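Local atomic coordinates of PadR family transcriptional regulator (Streptococcus pneumoniae, PDB entry 5ZQH), a protein that probably binds DNA through a winged helix-turn-helix domain and regulates transcription, as a dimeric member of the PadR family. Residues Gln55-Asp60 against Tyr72-Glu78. Coordinates in Å, arbitrary orientation, origin at the centre of the assembly. Residue numbers count along the deposited sequence, not the author numbering.
Sequences QWIRGD and YFSLMKE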
ATOM      1  N   GLN A  55      14.019   5.061  14.319  1.00 13.56           N
ATOM      2  CA  GLN A  55      13.616   5.823  15.513  1.00 13.53           C
ATOM      3  C   GLN A  55      12.119   6.191  15.513  1.00 13.37           C
ATOM      4  O   GLN A  55      11.730   7.244  16.012  1.00 13.28           O
ATOM      5  CB  GLN A  55      14.521   7.058  15.738  1.00 13.67           C
ATOM      6  CG  GLN A  55      15.948   6.743  16.177  1.00 13.85           C
ATOM      7  CD  GLN A  55      16.866   7.958  16.152  1.00 14.04           C
ATOM      8  OE1 GLN A  55      16.491   9.058  16.580  1.00 14.19           O
ATOM      9  NE2 GLN A  55      18.086   7.764  15.655  1.00 14.05           N
ATOM     10  N   TRP A  56      11.294   5.309  14.946  1.00 13.21           N
ATOM     11  CA  TRP A  56       9.835   5.459  14.964  1.00 13.08           C
ATOM     12  C   TRP A  56       9.268   4.798  16.215  1.00 13.12           C
ATOM     13  O   TRP A  56       8.306   5.284  16.809  1.00 12.99           O
ATOM     14  CB  TRP A  56       9.211   4.836  13.712  1.00 13.01           C
ATOM     15  CG  TRP A  56       9.545   5.514  12.392  1.00 12.96           C
ATOM     16  CD1 TRP A  56      10.435   6.537  12.178  1.00 12.93           C
ATOM     17  CD2 TRP A  56       9.016   5.174  11.103  1.00 12.89           C
ATOM     18  NE1 TRP A  56      10.478   6.861  10.844  1.00 12.88           N
ATOM     19  CE2 TRP A  56       9.620   6.042  10.160  1.00 12.89           C
ATOM     20  CE3 TRP A  56       8.083   4.229  10.653  1.00 12.86           C
ATOM     21  CZ2 TRP A  56       9.323   5.987   8.788  1.00 12.83           C
ATOM     22  CZ3 TRP A  56       7.786   4.173   9.283  1.00 12.85           C
ATOM     23  CH2 TRP A  56       8.404   5.052   8.372  1.00 12.85           C
ATOM     24  N   ILE A  57       9.872   3.675  16.598  1.00 13.29           N
ATOM     25  CA  ILE A  57       9.534   2.961  17.834  1.00 13.42           C
ATOM     26  C   ILE A  57      10.792   2.733  18.680  1.00 13.61           C
ATOM     27  O   ILE A  57      11.913   2.871  18.183  1.00 13.65           O
ATOM     28  CB  ILE A  57       8.797   1.618  17.561  1.00 13.33           C
ATOM     29  CG1 ILE A  57       9.699   0.632  16.799  1.00 13.26           C
ATOM     30  CG2 ILE A  57       7.471   1.866  16.844  1.00 13.23           C
ATOM     31  CD1 ILE A  57       9.192  -0.796  16.748  1.00 13.22           C
ATOM     32  N   ARG A  58      10.602   2.398  19.953  1.00 13.91           N
ATOM     33  CA  ARG A  58      11.714   2.027  20.822  1.00 14.17           C
ATOM     34  C   ARG A  58      11.443   0.738  21.583  1.00 14.32           C
ATOM     35  O   ARG A  58      10.309   0.487  22.009  1.00 14.27           O
ATOM     36  CB  ARG A  58      12.101   3.173  21.772  1.00 14.43           C
ATOM     37  CG  ARG A  58      11.066   3.583  22.817  1.00 14.58           C
ATOM     38  CD  ARG A  58      11.530   4.820  23.572  1.00 14.87           C
ATOM     39  NE  ARG A  58      12.712   4.581  24.413  1.00 15.10           N
ATOM     40  CZ  ARG A  58      12.770   4.781  25.733  1.00 15.30           C
ATOM     41  NH1 ARG A  58      11.717   5.231  26.407  1.00 15.40           N
ATOM     42  NH2 ARG A  58      13.895   4.531  26.394  1.00 15.35           N
ATOM     43  N   GLY A  59      12.493  -0.071  21.735  1.00 14.51           N
ATOM     44  CA  GLY A  59      12.435  -1.323  22.489  1.00 14.68           C
ATOM     45  C   GLY A  59      13.111  -1.197  23.839  1.00 14.88           C
ATOM     46  O   GLY A  59      14.284  -0.833  23.919  1.00 14.89           O
ATOM     47  N   ASP A  60      12.353  -1.483  24.896  1.00 15.12           N
ATOM     48  CA  ASP A  60      12.862  -1.462  26.274  1.00 15.43           C
ATOM     49  C   ASP A  60      12.508  -2.760  26.999  1.00 15.63           C
ATOM     50  O   ASP A  60      11.400  -3.286  26.842  1.00 15.71           O
ATOM     51  CB  ASP A  60      12.315  -0.252  27.047  1.00 15.45           C
ATOM     52  CG  ASP A  60      12.731   1.079  26.433  1.00 15.45           C
ATOM     53  OD1 ASP A  60      13.926   1.441  26.493  1.00 15.52           O
ATOM     54  OD2 ASP A  60      11.854   1.773  25.890  1.00 15.50           O
ATOM     55  N   TYR A  72       9.633  -4.697  25.032  1.00 12.36           N
ATOM     56  CA  TYR A  72       8.392  -4.010  24.680  1.00 12.23           C
ATOM     57  C   TYR A  72       8.642  -2.824  23.754  1.00 12.09           C
ATOM     58  O   TYR A  72       9.495  -1.978  24.024  1.00 12.07           O
ATOM     59  CB  TYR A  72       7.653  -3.546  25.936  1.00 12.32           C
ATOM     60  CG  TYR A  72       6.831  -4.613  26.612  1.00 12.36           C
ATOM     61  CD1 TYR A  72       7.397  -5.448  27.583  1.00 12.43           C
ATOM     62  CD2 TYR A  72       5.482  -4.787  26.296  1.00 12.38           C
ATOM     63  CE1 TYR A  72       6.644  -6.423  28.226  1.00 12.46           C
ATOM     64  CE2 TYR A  72       4.719  -5.765  26.923  1.00 12.44           C
ATOM     65  CZ  TYR A  72       5.307  -6.579  27.890  1.00 12.46           C
ATOM     66  OH  TYR A  72       4.559  -7.551  28.515  1.00 12.58           O
ATOM     67  N   PHE A  73       7.888  -2.779  22.661  1.00 11.93           N
ATOM     68  CA  PHE A  73       7.962  -1.684  21.706  1.00 11.88           C
ATOM     69  C   PHE A  73       6.877  -0.644  21.974  1.00 11.86           C
ATOM     70  O   PHE A  73       5.703  -0.986  22.143  1.00 11.87           O
ATOM     71  CB  PHE A  73       7.870  -2.205  20.267  1.00 11.80           C
ATOM     72  CG  PHE A  73       8.975  -3.150  19.888  1.00 11.77           C
ATOM     73  CD1 PHE A  73      10.265  -2.673  19.609  1.00 11.74           C
ATOM     74  CD2 PHE A  73       8.736  -4.527  19.807  1.00 11.69           C
ATOM     75  CE1 PHE A  73      11.287  -3.546  19.262  1.00 11.68           C
ATOM     76  CE2 PHE A  73       9.759  -5.402  19.458  1.00 11.65           C
ATOM     77  CZ  PHE A  73      11.033  -4.911  19.185  1.00 11.64           C
ATOM     78  N   SER A  74       7.296   0.618  22.037  1.00 11.85           N
ATOM     79  CA  SER A  74       6.400   1.777  22.174  1.00 11.83           C
ATOM     80  C   SER A  74       6.779   2.848  21.145  1.00 11.77           C
ATOM     81  O   SER A  74       7.938   2.912  20.709  1.00 11.92           O
ATOM     82  CB  SER A  74       6.472   2.348  23.588  1.00 11.81           C
ATOM     83  OG  SER A  74       7.807   2.683  23.919  1.00 11.83           O
ATOM     84  N   LEU A  75       5.811   3.682  20.766  1.00 11.57           N
ATOM     85  CA  LEU A  75       6.035   4.724  19.760  1.00 11.43           C
ATOM     86  C   LEU A  75       6.927   5.876  20.232  1.00 11.32           C
ATOM     87  O   LEU A  75       6.807   6.356  21.359  1.00 11.26           O
ATOM     88  CB  LEU A  75       4.702   5.280  19.239  1.00 11.45           C
ATOM     89  CG  LEU A  75       3.782   4.445  18.342  1.00 11.42           C
ATOM     90  CD1 LEU A  75       2.553   5.270  18.012  1.00 11.38           C
ATOM     91  CD2 LEU A  75       4.455   3.984  17.055  1.00 11.41           C
ATOM     92  N   MET A  76       7.835   6.287  19.346  1.00 11.23           N
ATOM     93  CA  MET A  76       8.642   7.494  19.513  1.00 11.12           C
ATOM     94  C   MET A  76       7.798   8.663  18.993  1.00 10.99           C
ATOM     95  O   MET A  76       6.666   8.456  18.536  1.00 10.99           O
ATOM     96  CB  MET A  76       9.928   7.379  18.690  1.00 11.18           C
ATOM     97  CG  MET A  76      11.219   7.723  19.411  1.00 11.25           C
ATOM     98  SD  MET A  76      12.259   6.259  19.578  1.00 11.37           S
ATOM     99  CE  MET A  76      13.872   6.986  19.871  1.00 11.36           C
ATOM    100  N   LYS A  77       8.349   9.878  19.052  1.00 10.81           N
ATOM    101  CA  LYS A  77       7.671  11.073  18.532  1.00 10.65           C
ATOM    102  C   LYS A  77       7.386  10.956  17.029  1.00 10.52           C
ATOM    103  O   LYS A  77       6.277  11.259  16.581  1.00 10.48           O
ATOM    104  CB  LYS A  77       8.467  12.347  18.852  1.00 10.65           C
ATOM    105  N   GLU A  78       8.381  10.495  16.271  1.00 10.38           N
ATOM    106  CA  GLU A  78       8.237  10.255  14.834  1.00 10.30           C
ATOM    107  C   GLU A  78       7.214   9.177  14.472  1.00 10.14           C
ATOM    108  O   GLU A  78       6.490   9.326  13.491  1.00 10.10           O
ATOM    109  CB  GLU A  78       9.595   9.945  14.203  1.00 10.40           C
ATOM    110  CG  GLU A  78      10.117  11.074  13.325  1.00 10.57           C
ATOM    111  CD  GLU A  78       9.815  10.847  11.854  1.00 10.64           C
ATOM    112  OE1 GLU A  78      10.566  10.067  11.226  1.00 10.72           O
ATOM    113  OE2 GLU A  78       8.843  11.442  11.322  1.00 10.66           O
TER
HETATM  114  O   HOH W   1       9.286   0.728  25.014  1.00 15.47           O
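Ile57 overlaps two side chains of the opposing strand: its CD1 lies 3.6 Å from Phe73 CD1 and its CG2 3.7 Å from Leu75 CD2. Leu48 of helix 45-53 touches both Ile57 and Phe73, while Leu14 of helix 3-19 packs on Ile57 and Trp56, so this apolar side of the sheet faces the helices. The backbones run antiparallel; the strand axes come within 4.5 Å and their directions differ by 149°. Arg58 and Ser74 form one hydrogen-bonded pair (Arg58 N to Ser74 O 2.8 Å, Ser74 N to Arg58 O 3.0 Å), Asp60 and Tyr72 the next (Asp60 N to Tyr72 O 3.0 Å, Tyr72 N to Asp60 O 2.9 Å). These strands are the two arms of the β-hairpin wing in the winged helix-turn-helix domain of PadR-like regulators, here at the end nearest the helices. Between the two pairs, Gly59 faces Phe73, and Gly59 CA lies 3.9 Å from Phe73 CD1. On the more polar face, a water bridges Ser74 OG (2.7 Å), Asp60 OD2 (2.9 Å) and Tyr72 O (2.9 Å), and Arg58 NH2 sits 3.1 Å from Asp60 OD1 in a salt bridge through charge alone, the oxygen lying out of the guanidinium plane. Met76 N, just ahead of helix 77-101, donates to Trp56 O at 2.8 Å, next to Gln55, where a Schellman motif ends helix 45-53; Met76 SD reaches back to 3.8 Å from Arg58 CB.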